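Local structure of nickel-dependent hydrogenase large subunit (Allochromatium vinosum, 3MYR) at residues 54-59 with 211-217; 94-99 with 204-208; 67-72 with 489-493; 89-93 with 287-293. The protein oxidises molecular hydrogen at a nickel-iron centre as the large subunit of a heterodimeric hydrogenase, and probably recycles H2 released by nitrogenase. All blocks are in the same frame, centred on the assembly; numbering follows the deposited sequence.

Interaction 1: residues 54-59 with 211-217; sequences WAFVQR and KNPHPNF. With SF4 (iron/sulfur cluster), chain I.
This contact lies at the interface with the small subunit, beside the iron-sulfur cluster SF4 close to the NiFe centre. Helical 54-58 faces an irregular segment, 211-217, with a cis peptide before Pro213 and a positive phi (67°) at His214; CA atoms lie nearest at Trp54–Phe217 (7.2 Å) and Gln58–His214 (6.8 Å). Trp54 (chi1 p) offers its face to the edge of Phe217 in an offset edge-to-face pair, six-membered-ring centroids 5.8 Å apart, planes at 75°. Arg59 CD lies over the His214 ring, 3.8 Å from its centroid, and Arg59 NH1 hydrogen-bonds Ala55 O (3.2 Å). Water bridges Arg59 NH1 (3.0 Å) to His214 O (2.8 Å). Arg59 NH2 and Lys211 NZ are like charges 3.5 Å apart. Each hydrogen-bonds Cys147 O of the small subunit. His214 CE1 and Arg59 CG each lie 3.7 Å from cluster sulfurs, S3 and S2 respectively. Helix 67-80 packs against both aromatic side chains, its Ser72 and Val73 on Trp54 and its Ile70 on Phe217.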
loop_
_atom_site.group_PDB
_atom_site.type_symbol
_atom_site.label_atom_id
_atom_site.label_comp_id
_atom_site.label_asym_id
_atom_site.label_seq_id
_atom_site.Cartn_x
_atom_site.Cartn_y
_atom_site.Cartn_z
ATOM N N TRP B 54 8.192 9.919 10.231
ATOM C CA TRP B 54 7.558 8.650 9.984
ATOM C C TRP B 54 6.102 8.850 9.639
ATOM O O TRP B 54 5.575 8.093 8.816
ATOM C CB TRP B 54 7.697 7.627 11.106
ATOM C CG TRP B 54 6.892 8.043 12.307
ATOM C CD1 TRP B 54 7.352 8.767 13.396
ATOM C CD2 TRP B 54 5.504 7.806 12.556
ATOM N NE1 TRP B 54 6.339 8.997 14.270
ATOM C CE2 TRP B 54 5.194 8.431 13.803
ATOM C CE3 TRP B 54 4.460 7.190 11.820
ATOM C CZ2 TRP B 54 3.884 8.430 14.365
ATOM C CZ3 TRP B 54 3.134 7.191 12.389
ATOM C CH2 TRP B 54 2.870 7.818 13.624
ATOM N N ALA B 55 5.436 9.799 10.303
ATOM C CA ALA B 55 3.990 10.017 10.087
ATOM C C ALA B 55 3.693 10.602 8.715
ATOM O O ALA B 55 2.710 10.216 8.090
ATOM C CB ALA B 55 3.419 10.959 11.165
ATOM N N PHE B 56 4.575 11.497 8.222
ATOM C CA PHE B 56 4.497 11.965 6.815
ATOM C C PHE B 56 4.789 10.851 5.816
ATOM O O PHE B 56 4.021 10.644 4.864
ATOM C CB PHE B 56 5.502 13.118 6.547
ATOM C CG PHE B 56 5.160 14.407 7.235
ATOM C CD1 PHE B 56 5.362 14.562 8.633
ATOM C CD2 PHE B 56 4.635 15.492 6.488
ATOM C CE1 PHE B 56 5.015 15.734 9.288
ATOM C CE2 PHE B 56 4.288 16.731 7.131
ATOM C CZ PHE B 56 4.486 16.865 8.550
ATOM N N VAL B 57 5.915 10.147 5.954
ATOM C CA VAL B 57 6.260 9.210 4.879
ATOM C C VAL B 57 5.447 7.900 4.947
ATOM O O VAL B 57 5.280 7.209 3.950
ATOM C CB VAL B 57 7.750 8.892 4.812
ATOM C CG1 VAL B 57 8.498 10.177 4.522
ATOM C CG2 VAL B 57 8.259 8.314 6.175
ATOM N N GLN B 58 4.862 7.590 6.087
ATOM C CA GLN B 58 3.924 6.506 6.043
ATOM C C GLN B 58 2.827 6.743 4.996
ATOM O O GLN B 58 2.373 5.788 4.325
ATOM C CB GLN B 58 3.308 6.230 7.411
ATOM C CG GLN B 58 2.497 4.900 7.340
ATOM C CD GLN B 58 2.004 4.384 8.688
ATOM O OE1 GLN B 58 1.668 5.155 9.622
ATOM N NE2 GLN B 58 1.905 3.081 8.774
ATOM N N ARG B 59 2.396 7.999 4.874
ATOM C CA ARG B 59 1.366 8.402 3.909
ATOM C C ARG B 59 1.889 8.479 2.471
ATOM O O ARG B 59 1.136 8.814 1.564
ATOM C CB ARG B 59 0.692 9.734 4.327
ATOM C CG ARG B 59 -0.489 9.503 5.306
ATOM C CD ARG B 59 -0.041 8.871 6.678
ATOM N NE ARG B 59 -1.106 9.028 7.670
ATOM C CZ ARG B 59 -0.960 8.790 8.968
ATOM N NH1 ARG B 59 0.271 8.596 9.462
ATOM N NH2 ARG B 59 -2.037 8.776 9.786
ATOM N N LYS B 211 -4.379 1.464 14.825
ATOM C CA LYS B 211 -5.285 1.537 13.684
ATOM C C LYS B 211 -4.665 0.904 12.500
ATOM O O LYS B 211 -3.454 0.828 12.409
ATOM C CB LYS B 211 -5.643 2.995 13.341
ATOM C CG LYS B 211 -4.425 3.838 13.164
ATOM C CD LYS B 211 -4.778 5.297 13.014
ATOM C CE LYS B 211 -5.117 5.557 11.536
ATOM N NZ LYS B 211 -4.689 6.843 11.056
ATOM N N ASN B 212 -5.498 0.518 11.537
ATOM C CA ASN B 212 -4.991 0.079 10.233
ATOM C C ASN B 212 -6.080 0.426 9.233
ATOM O O ASN B 212 -7.203 0.035 9.455
ATOM C CB ASN B 212 -4.759 -1.484 10.219
ATOM C CG ASN B 212 -4.316 -2.002 8.808
ATOM O OD1 ASN B 212 -3.151 -2.443 8.582
ATOM N ND2 ASN B 212 -5.209 -1.911 7.869
ATOM N N PRO B 213 -5.749 1.124 8.143
ATOM C CA PRO B 213 -4.365 1.506 7.765
ATOM C C PRO B 213 -3.677 2.580 8.659
ATOM O O PRO B 213 -4.334 3.301 9.436
ATOM C CB PRO B 213 -4.525 2.056 6.319
ATOM C CG PRO B 213 -5.907 1.409 5.797
ATOM C CD PRO B 213 -6.717 1.497 7.081
ATOM N N HIS B 214 -2.366 2.709 8.443
ATOM C CA HIS B 214 -1.551 3.713 9.017
ATOM C C HIS B 214 -1.358 3.630 10.539
ATOM O O HIS B 214 -1.603 4.601 11.260
ATOM C CB HIS B 214 -2.001 5.102 8.469
ATOM C CG HIS B 214 -1.648 5.286 7.020
ATOM N ND1 HIS B 214 -2.278 6.176 6.178
ATOM C CD2 HIS B 214 -0.760 4.614 6.252
ATOM C CE1 HIS B 214 -1.773 6.071 4.963
ATOM N NE2 HIS B 214 -0.822 5.148 4.994
ATOM N N PRO B 215 -0.838 2.502 11.037
ATOM C CA PRO B 215 -0.577 2.470 12.477
ATOM C C PRO B 215 0.497 3.494 12.919
ATOM O O PRO B 215 1.261 4.053 12.078
ATOM C CB PRO B 215 -0.098 1.018 12.723
ATOM C CG PRO B 215 0.513 0.630 11.383
ATOM C CD PRO B 215 -0.481 1.241 10.368
ATOM N N ASN B 216 0.611 3.685 14.238
ATOM C CA ASN B 216 1.623 4.635 14.792
ATOM C C ASN B 216 2.966 3.990 15.128
ATOM O O ASN B 216 3.020 2.811 15.511
ATOM C CB ASN B 216 1.021 5.354 16.034
ATOM C CG ASN B 216 -0.249 6.143 15.642
ATOM O OD1 ASN B 216 -1.360 5.768 16.015
ATOM N ND2 ASN B 216 -0.086 7.111 14.764
ATOM N N PHE B 217 4.020 4.800 15.053
ATOM C CA PHE B 217 5.376 4.344 15.340
ATOM C C PHE B 217 6.036 5.395 16.194
ATOM O O PHE B 217 5.508 6.456 16.335
ATOM C CB PHE B 217 6.189 4.147 14.053
ATOM C CG PHE B 217 5.643 3.076 13.201
ATOM C CD1 PHE B 217 6.002 1.754 13.432
ATOM C CD2 PHE B 217 4.612 3.374 12.287
ATOM C CE1 PHE B 217 5.334 0.732 12.742
ATOM C CE2 PHE B 217 4.000 2.397 11.533
ATOM C CZ PHE B 217 4.344 1.059 11.754
HETATM FE FE1 SF4 I . -4.349 9.938 4.351
HETATM FE FE2 SF4 I . -6.417 9.043 2.704
HETATM FE FE3 SF4 I . -4.857 11.287 1.992
HETATM FE FE4 SF4 I . -3.918 8.453 2.135
HETATM S S1 SF4 I . -5.462 9.501 0.578
HETATM S S2 SF4 I . -2.900 10.388 2.648
HETATM S S3 SF4 I . -4.955 7.826 4.066
HETATM S S4 SF4 I . -6.201 11.106 3.798
HETATM O O HOH W 1 -3.506 8.673 12.146
HETATM O O HOH W 2 -0.532 7.124 11.893
#

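Interaction 2: residues 94-99 with 204-208; sequences LMIGAQ and FHAIF
Helices 86-112 and 203-209 pack nearly antiparallel in a buried contact: over 94-99 and 204-208 the axes approach to 10.1 Å, with a signed crossing angle of -157°. The register is set by Met95 opposite His205 (CA–CA 6.2 Å) and Ala98 opposite Phe204 (7.1 Å). Phe204, chi1 t and chi2 94°, points toward the long helix and places its ring along Leu94 and Ala98, with Phe204 CD2 3.5 Å from Ala98 CB and Phe204 CZ 3.8 Å from Leu94 CB. The small Ala98 side chain permits this close approach. His205, chi1 m and chi2 178°, starts sideways but extends its imidazole to the other helix, where His205 NE2 donates to Met95 O (2.8 Å, 167°); this carbonyl also accepts the helical bond from Gln99 N (2.9 Å). Met95 is m, t, m and brings SD to 3.8 Å from Phe208 CB. Gln99 (t, p) holds OE1 3.4 Å from His205 CE1, while its NE2 hydrogen-bonds Asp103. Around the pair, helix 426-456 meets Leu94 and Phe204, and helix 236-265 flanks Phe204. The side chain of Gln99 is about 7 Å from the bound NiFe centre. With NE2 donating to Met95 O and ND1 probably hydrogen-bonded to Asn212, His205 links the long helix to the loop after its own short helix, within otherwise largely apolar surroundings.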
loop_
_atom_site.group_PDB
_atom_site.type_symbol
_atom_site.label_atom_id
_atom_site.label_comp_id
_atom_site.label_asym_id
_atom_site.label_seq_id
_atom_site.Cartn_x
_atom_site.Cartn_y
_atom_site.Cartn_z
ATOM N N LEU B 94 6.811 -8.586 14.320
ATOM C CA LEU B 94 5.450 -9.098 14.237
ATOM C C LEU B 94 4.539 -8.239 13.336
ATOM O O LEU B 94 3.775 -8.758 12.489
ATOM C CB LEU B 94 4.858 -9.173 15.652
ATOM C CG LEU B 94 5.369 -10.353 16.506
ATOM C CD1 LEU B 94 5.065 -10.116 18.014
ATOM C CD2 LEU B 94 4.709 -11.686 16.029
ATOM N N MET B 95 4.634 -6.919 13.469
ATOM C CA MET B 95 3.808 -6.014 12.652
ATOM C C MET B 95 4.263 -6.110 11.202
ATOM O O MET B 95 3.437 -6.059 10.294
ATOM C CB MET B 95 3.957 -4.578 13.174
ATOM C CG MET B 95 3.307 -4.389 14.552
ATOM S SD MET B 95 3.493 -2.680 15.187
ATOM C CE MET B 95 5.122 -2.125 14.662
ATOM N N ILE B 96 5.576 -6.216 10.966
ATOM C CA ILE B 96 6.056 -6.364 9.588
ATOM C C ILE B 96 5.544 -7.660 8.983
ATOM O O ILE B 96 4.997 -7.661 7.888
ATOM C CB ILE B 96 7.617 -6.310 9.487
ATOM C CG1 ILE B 96 8.103 -4.927 9.863
ATOM C CG2 ILE B 96 8.169 -6.798 8.050
ATOM C CD1 ILE B 96 9.644 -4.932 10.228
ATOM N N GLY B 97 5.671 -8.764 9.704
ATOM C CA GLY B 97 5.161 -10.078 9.198
ATOM C C GLY B 97 3.647 -9.956 8.925
ATOM O O GLY B 97 3.174 -10.379 7.866
ATOM N N ALA B 98 2.892 -9.359 9.840
ATOM C CA ALA B 98 1.414 -9.216 9.638
ATOM C C ALA B 98 1.167 -8.417 8.375
ATOM O O ALA B 98 0.176 -8.681 7.646
ATOM C CB ALA B 98 0.721 -8.497 10.820
ATOM N N GLN B 99 2.017 -7.412 8.108
ATOM C CA GLN B 99 1.778 -6.566 6.907
ATOM C C GLN B 99 2.039 -7.371 5.594
ATOM O O GLN B 99 1.318 -7.234 4.587
ATOM C CB GLN B 99 2.707 -5.324 6.950
ATOM C CG GLN B 99 2.700 -4.518 5.631
ATOM C CD GLN B 99 1.276 -3.996 5.280
ATOM O OE1 GLN B 99 0.500 -3.708 6.166
ATOM N NE2 GLN B 99 0.952 -3.884 3.971
ATOM N N PHE B 204 -4.660 -6.918 13.940
ATOM C CA PHE B 204 -3.339 -7.102 14.537
ATOM C C PHE B 204 -2.580 -5.756 14.613
ATOM O O PHE B 204 -2.028 -5.404 15.658
ATOM C CB PHE B 204 -2.508 -8.051 13.632
ATOM C CG PHE B 204 -1.228 -8.591 14.272
ATOM C CD1 PHE B 204 -1.224 -9.816 14.933
ATOM C CD2 PHE B 204 -0.027 -7.882 14.163
ATOM C CE1 PHE B 204 -0.028 -10.367 15.443
ATOM C CE2 PHE B 204 1.143 -8.380 14.740
ATOM C CZ PHE B 204 1.147 -9.654 15.335
ATOM N N HIS B 205 -2.469 -5.034 13.497
ATOM C CA HIS B 205 -1.884 -3.694 13.575
ATOM C C HIS B 205 -2.653 -2.721 14.521
ATOM O O HIS B 205 -2.035 -1.827 15.131
ATOM C CB HIS B 205 -1.819 -3.053 12.184
ATOM C CG HIS B 205 -0.768 -3.652 11.314
ATOM N ND1 HIS B 205 -0.568 -3.257 10.001
ATOM C CD2 HIS B 205 0.194 -4.575 11.594
ATOM C CE1 HIS B 205 0.509 -3.865 9.533
ATOM N NE2 HIS B 205 0.975 -4.685 10.468
ATOM N N ALA B 206 -3.952 -2.924 14.702
ATOM C CA ALA B 206 -4.690 -1.966 15.542
ATOM C C ALA B 206 -4.324 -2.191 17.012
ATOM O O ALA B 206 -4.149 -1.243 17.774
ATOM C CB ALA B 206 -6.204 -2.127 15.315
ATOM N N ILE B 207 -4.090 -3.449 17.381
ATOM C CA ILE B 207 -3.701 -3.718 18.753
ATOM C C ILE B 207 -2.364 -3.029 19.155
ATOM O O ILE B 207 -2.313 -2.297 20.123
ATOM C CB ILE B 207 -3.689 -5.222 19.060
ATOM C CG1 ILE B 207 -5.114 -5.773 18.991
ATOM C CG2 ILE B 207 -3.007 -5.520 20.477
ATOM C CD1 ILE B 207 -5.166 -7.368 19.048
ATOM N N PHE B 208 -1.367 -3.134 18.315
ATOM C CA PHE B 208 -0.053 -2.609 18.628
ATOM C C PHE B 208 0.055 -1.167 18.136
ATOM O O PHE B 208 0.762 -0.382 18.731
ATOM C CB PHE B 208 0.940 -3.453 17.842
ATOM C CG PHE B 208 1.167 -4.817 18.472
ATOM C CD1 PHE B 208 1.724 -4.904 19.758
ATOM C CD2 PHE B 208 0.844 -5.977 17.792
ATOM C CE1 PHE B 208 1.975 -6.177 20.374
ATOM C CE2 PHE B 208 1.085 -7.254 18.381
ATOM C CZ PHE B 208 1.657 -7.341 19.687
#

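Interaction 3: residues 67-72 with 489-493; sequences VHGIAS and ALGHW. With NFV (Ni-Fe oxidized active center), chain N.
A buried helix-on-sheet contact beside the NiFe centre joins the start of helix 67-80 to strand 488-497, the middle strand of a three-stranded antiparallel sheet. The short axes, 67-72 and 489-493, come within 8.0 Å at a signed angle of -49°, and Ala71 and His492 have the nearest CA atoms (6.1 Å). The extended backbone turns Leu490 and His492 toward the helix. His68 ND1 and His492 NE2 share a 3.0 Å hydrogen bond in which either could donate; the rings meet rim to rim, planes at 19°. Ala71 CB sits over the His492 face, 3.7 Å from its centroid. Val67, His68 and Leu490 line the active-centre pocket of this hydrogenase: ligand atom O1 lies 3.4 Å from His68 NE2, 3.5 Å from Val67 CG2 and 3.7 Å from Leu490 CD2. Leu490 (t, p) also packs CD2 on Ala71 CB (3.6 Å) and CD1 on His68 CE1 (3.3 Å). Tyr504 OH, from strand 500-507, hydrogen-bonds both His492 ND1 and Ser72 OG.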
loop_
_atom_site.group_PDB
_atom_site.type_symbol
_atom_site.label_atom_id
_atom_site.label_comp_id
_atom_site.label_asym_id
_atom_site.label_seq_id
_atom_site.Cartn_x
_atom_site.Cartn_y
_atom_site.Cartn_z
ATOM N N VAL B 67 5.234 0.241 6.218
ATOM C CA VAL B 67 6.656 0.016 5.858
ATOM C C VAL B 67 7.481 1.306 5.780
ATOM O O VAL B 67 8.651 1.281 6.160
ATOM C CB VAL B 67 6.856 -0.763 4.497
ATOM C CG1 VAL B 67 6.053 -2.102 4.561
ATOM C CG2 VAL B 67 6.414 0.133 3.331
ATOM N N HIS B 68 6.873 2.432 5.374
ATOM C CA HIS B 68 7.624 3.676 5.427
ATOM C C HIS B 68 7.746 4.219 6.856
ATOM O O HIS B 68 8.650 4.979 7.093
ATOM C CB HIS B 68 6.998 4.732 4.497
ATOM C CG HIS B 68 7.095 4.354 3.038
ATOM N ND1 HIS B 68 8.255 4.462 2.322
ATOM C CD2 HIS B 68 6.171 3.872 2.169
ATOM C CE1 HIS B 68 8.066 4.015 1.083
ATOM N NE2 HIS B 68 6.802 3.660 0.961
ATOM N N GLY B 69 6.755 3.970 7.740
ATOM C CA GLY B 69 6.908 4.302 9.133
ATOM C C GLY B 69 8.138 3.577 9.673
ATOM O O GLY B 69 8.958 4.162 10.347
ATOM N N ILE B 70 8.237 2.281 9.445
ATOM C CA ILE B 70 9.371 1.522 9.920
ATOM C C ILE B 70 10.719 2.023 9.339
ATOM O O ILE B 70 11.681 2.223 10.081
ATOM C CB ILE B 70 9.133 -0.014 9.665
ATOM C CG1 ILE B 70 8.237 -0.490 10.825
ATOM C CG2 ILE B 70 10.505 -0.778 9.725
ATOM C CD1 ILE B 70 7.726 -1.731 10.603
ATOM N N ALA B 71 10.791 2.223 8.021
ATOM C CA ALA B 71 12.038 2.683 7.404
ATOM C C ALA B 71 12.430 4.069 7.967
ATOM O O ALA B 71 13.612 4.337 8.222
ATOM C CB ALA B 71 11.854 2.777 5.882
ATOM N N SER B 72 11.419 4.924 8.192
ATOM C CA SER B 72 11.654 6.250 8.716
ATOM C C SER B 72 12.223 6.249 10.120
ATOM O O SER B 72 13.233 6.904 10.379
ATOM C CB SER B 72 10.381 7.116 8.681
ATOM O OG SER B 72 10.705 8.428 9.066
ATOM N N ALA B 489 13.213 -3.990 -1.570
ATOM C CA ALA B 489 14.136 -3.258 -0.730
ATOM C C ALA B 489 13.764 -1.784 -0.675
ATOM O O ALA B 489 13.713 -1.162 -1.724
ATOM C CB ALA B 489 15.562 -3.367 -1.337
ATOM N N LEU B 490 13.688 -1.211 0.528
ATOM C CA LEU B 490 13.190 0.134 0.739
ATOM C C LEU B 490 14.250 0.774 1.594
ATOM O O LEU B 490 14.707 0.147 2.559
ATOM C CB LEU B 490 11.859 0.123 1.565
ATOM C CG LEU B 490 11.413 1.447 2.228
ATOM C CD1 LEU B 490 11.031 2.464 1.154
ATOM C CD2 LEU B 490 10.115 1.234 3.097
ATOM N N GLY B 491 14.640 2.010 1.265
ATOM C CA GLY B 491 15.580 2.747 2.104
ATOM C C GLY B 491 15.121 4.211 2.208
ATOM O O GLY B 491 14.616 4.770 1.193
ATOM N N HIS B 492 15.325 4.835 3.388
ATOM C CA HIS B 492 15.111 6.239 3.580
ATOM C C HIS B 492 16.462 6.772 4.013
ATOM O O HIS B 492 16.994 6.320 5.031
ATOM C CB HIS B 492 14.112 6.508 4.691
ATOM C CG HIS B 492 12.692 6.177 4.324
ATOM N ND1 HIS B 492 11.622 6.613 5.060
ATOM C CD2 HIS B 492 12.171 5.495 3.272
ATOM C CE1 HIS B 492 10.498 6.192 4.502
ATOM N NE2 HIS B 492 10.805 5.550 3.390
ATOM N N TRP B 493 17.010 7.734 3.260
ATOM C CA TRP B 493 18.282 8.332 3.686
ATOM C C TRP B 493 17.970 9.711 4.270
ATOM O O TRP B 493 17.327 10.529 3.598
ATOM C CB TRP B 493 19.184 8.484 2.470
ATOM C CG TRP B 493 19.857 7.215 2.056
ATOM C CD1 TRP B 493 21.185 6.901 2.263
ATOM C CD2 TRP B 493 19.307 6.147 1.259
ATOM N NE1 TRP B 493 21.470 5.697 1.678
ATOM C CE2 TRP B 493 20.337 5.201 1.079
ATOM C CE3 TRP B 493 17.997 5.838 0.783
ATOM C CZ2 TRP B 493 20.147 4.011 0.362
ATOM C CZ3 TRP B 493 17.802 4.678 0.056
ATOM C CH2 TRP B 493 18.872 3.758 -0.144
HETATM FE FE NFV N . 5.468 0.056 -1.067
HETATM NI NI NFV N . 2.710 1.103 -1.685
HETATM C C1 NFV N . 6.824 0.369 -0.333
HETATM O O1 NFV N . 7.911 0.549 0.237
HETATM C C2 NFV N . 5.705 -1.785 -0.632
HETATM N N2 NFV N . 5.865 -2.921 -0.339
HETATM C C3 NFV N . 6.308 -0.147 -2.741
HETATM N N3 NFV N . 6.832 -0.245 -3.784
HETATM O O4 NFV N . 3.756 -0.442 -1.944
#

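Interaction 4: residues 89-93 with 287-293; sequences QLIRN and LPTGASL
Leaving strand 281-288, the chain runs along the side of helix 86-112 against its N-to-C direction, with Leu287 nearest Asn93 (CA–CA 5.9 Å) and Ala291 nearest Gln89 (5.5 Å). Leu287 has positive phi (75°) and psi 71°; with chi1 m and chi2 t the end of its side chain packs against that of Asn93 and also rests on Leu440 and Trp447 of helix 426-456. Pro288 follows, its CG 3.8 Å from Gln89 CD. The CA-to-CB bond of exposed Thr289 points away from the helix, and Thr289 O lies 4.3 Å from Leu90 CD1. The motif is a loop leaving one strand of the two-stranded antiparallel hairpin 281-288/300-305, away from the metal sites, the Leu287 side chain being about 12 Å from the NiFe centre. Gly290 (phi -128°, psi -169°) is extended, and its O lies 3.2 Å from Gln89 CG, Gln89 being t, p. At Ala291 and Ser292 the CA-to-CB bonds point away from the helix. Leu293 brings its end back toward the Gln89 side chain and meets Arg74 of helix 67-80.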
loop_
_atom_site.group_PDB
_atom_site.type_symbol
_atom_site.label_atom_id
_atom_site.label_comp_id
_atom_site.label_asym_id
_atom_site.label_seq_id
_atom_site.Cartn_x
_atom_site.Cartn_y
_atom_site.Cartn_z
ATOM N N GLN B 89 11.663 -4.415 19.208
ATOM C CA GLN B 89 12.134 -5.037 18.001
ATOM C C GLN B 89 11.249 -6.228 17.617
ATOM O O GLN B 89 10.886 -6.383 16.452
ATOM C CB GLN B 89 13.619 -5.465 18.133
ATOM C CG GLN B 89 14.212 -5.836 16.747
ATOM C CD GLN B 89 14.585 -4.592 15.889
ATOM O OE1 GLN B 89 15.742 -4.159 15.867
ATOM N NE2 GLN B 89 13.633 -4.080 15.142
ATOM N N LEU B 90 10.828 -7.022 18.603
ATOM C CA LEU B 90 9.905 -8.146 18.374
ATOM C C LEU B 90 8.557 -7.671 17.900
ATOM O O LEU B 90 7.923 -8.277 17.008
ATOM C CB LEU B 90 9.680 -8.937 19.648
ATOM C CG LEU B 90 10.687 -10.068 19.965
ATOM C CD1 LEU B 90 11.609 -10.618 18.920
ATOM C CD2 LEU B 90 11.160 -10.144 21.316
ATOM N N ILE B 91 8.060 -6.623 18.545
ATOM C CA ILE B 91 6.796 -6.058 18.091
ATOM C C ILE B 91 6.885 -5.530 16.637
ATOM O O ILE B 91 5.994 -5.808 15.847
ATOM C CB ILE B 91 6.233 -5.022 19.070
ATOM C CG1 ILE B 91 5.771 -5.777 20.340
ATOM C CG2 ILE B 91 5.016 -4.186 18.354
ATOM C CD1 ILE B 91 5.559 -4.813 21.639
ATOM N N ARG B 92 8.001 -4.867 16.280
ATOM C CA ARG B 92 8.133 -4.415 14.937
ATOM C C ARG B 92 8.170 -5.601 13.956
ATOM O O ARG B 92 7.532 -5.532 12.935
ATOM C CB ARG B 92 9.344 -3.511 14.713
ATOM C CG ARG B 92 9.123 -2.045 15.198
ATOM C CD ARG B 92 10.488 -1.229 15.063
ATOM N NE ARG B 92 10.389 0.134 15.582
ATOM C CZ ARG B 92 11.392 1.008 15.554
ATOM N NH1 ARG B 92 12.544 0.688 14.903
ATOM N NH2 ARG B 92 11.218 2.206 16.095
ATOM N N ASN B 93 8.908 -6.664 14.276
ATOM C CA ASN B 93 8.942 -7.832 13.415
ATOM C C ASN B 93 7.543 -8.400 13.218
ATOM O O ASN B 93 7.170 -8.768 12.097
ATOM C CB ASN B 93 9.815 -8.980 13.989
ATOM C CG ASN B 93 11.308 -8.725 13.866
ATOM O OD1 ASN B 93 12.127 -9.514 14.417
ATOM N ND2 ASN B 93 11.692 -7.654 13.197
ATOM N N LEU B 287 14.430 -8.215 9.382
ATOM C CA LEU B 287 13.842 -9.132 10.345
ATOM C C LEU B 287 14.899 -9.807 11.225
ATOM O O LEU B 287 15.144 -11.025 11.135
ATOM C CB LEU B 287 12.874 -10.128 9.728
ATOM C CG LEU B 287 11.671 -9.409 9.046
ATOM C CD1 LEU B 287 10.997 -10.436 8.104
ATOM C CD2 LEU B 287 10.646 -8.855 10.088
ATOM N N PRO B 288 15.498 -9.006 12.119
ATOM C CA PRO B 288 16.557 -9.543 13.018
ATOM C C PRO B 288 15.958 -10.424 14.138
ATOM O O PRO B 288 14.842 -10.173 14.550
ATOM C CB PRO B 288 17.179 -8.265 13.612
ATOM C CG PRO B 288 15.993 -7.265 13.622
ATOM C CD PRO B 288 15.317 -7.540 12.266
ATOM N N THR B 289 16.687 -11.440 14.610
ATOM C CA THR B 289 16.262 -12.314 15.696
ATOM C C THR B 289 16.291 -11.598 17.061
ATOM O O THR B 289 15.532 -11.955 17.976
ATOM C CB THR B 289 17.192 -13.575 15.843
ATOM O OG1 THR B 289 18.532 -13.121 15.965
ATOM C CG2 THR B 289 17.092 -14.518 14.639
ATOM N N GLY B 290 17.111 -10.555 17.169
ATOM C CA GLY B 290 17.333 -9.897 18.447
ATOM C C GLY B 290 17.130 -8.398 18.368
ATOM O O GLY B 290 16.594 -7.870 17.383
ATOM N N ALA B 291 17.536 -7.697 19.429
ATOM C CA ALA B 291 17.219 -6.273 19.613
ATOM C C ALA B 291 17.961 -5.461 18.581
ATOM O O ALA B 291 17.391 -4.518 17.993
ATOM C CB ALA B 291 17.580 -5.809 21.038
ATOM N N SER B 292 19.221 -5.820 18.320
ATOM C CA SER B 292 20.013 -5.014 17.394
ATOM C C SER B 292 19.727 -5.325 15.890
ATOM O O SER B 292 19.416 -6.475 15.507
ATOM C CB SER B 292 21.508 -5.135 17.735
ATOM O OG SER B 292 22.237 -5.480 16.593
ATOM N N LEU B 293 19.751 -4.284 15.060
ATOM C CA LEU B 293 19.397 -4.430 13.631
ATOM C C LEU B 293 20.635 -4.931 12.872
ATOM O O LEU B 293 21.214 -4.223 12.052
ATOM C CB LEU B 293 18.938 -3.085 13.073
ATOM C CG LEU B 293 17.749 -2.918 12.117
ATOM C CD1 LEU B 293 18.077 -2.221 10.828
ATOM C CD2 LEU B 293 16.873 -4.163 11.916
#

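How the interactions relate
Interactions 1, 2 and 3 are wholly buried, whereas interaction 4 runs out to the protein surface. Interactions 2 and 4 use successive parts of helix 86-112 and touch where Phe208 meets Ile91 (CD1 to CG2, 3.7 Å). Interactions 1 and 2 join through Asn212 and His205, probably hydrogen-bonded, and through Phe217 against Met95. Interaction 3 touches interaction 1 where Val57 meets His68, Ser72 and His492, and interaction 2 where Ile70 meets Ile96. Chemistry follows place: charged groups and waters at the subunit interface in 1, a histidine pair at the NiFe pocket in 3, one histidine-to-backbone bond amid aliphatic and aromatic packing in 2, and loop backbone against amide side chains in 4.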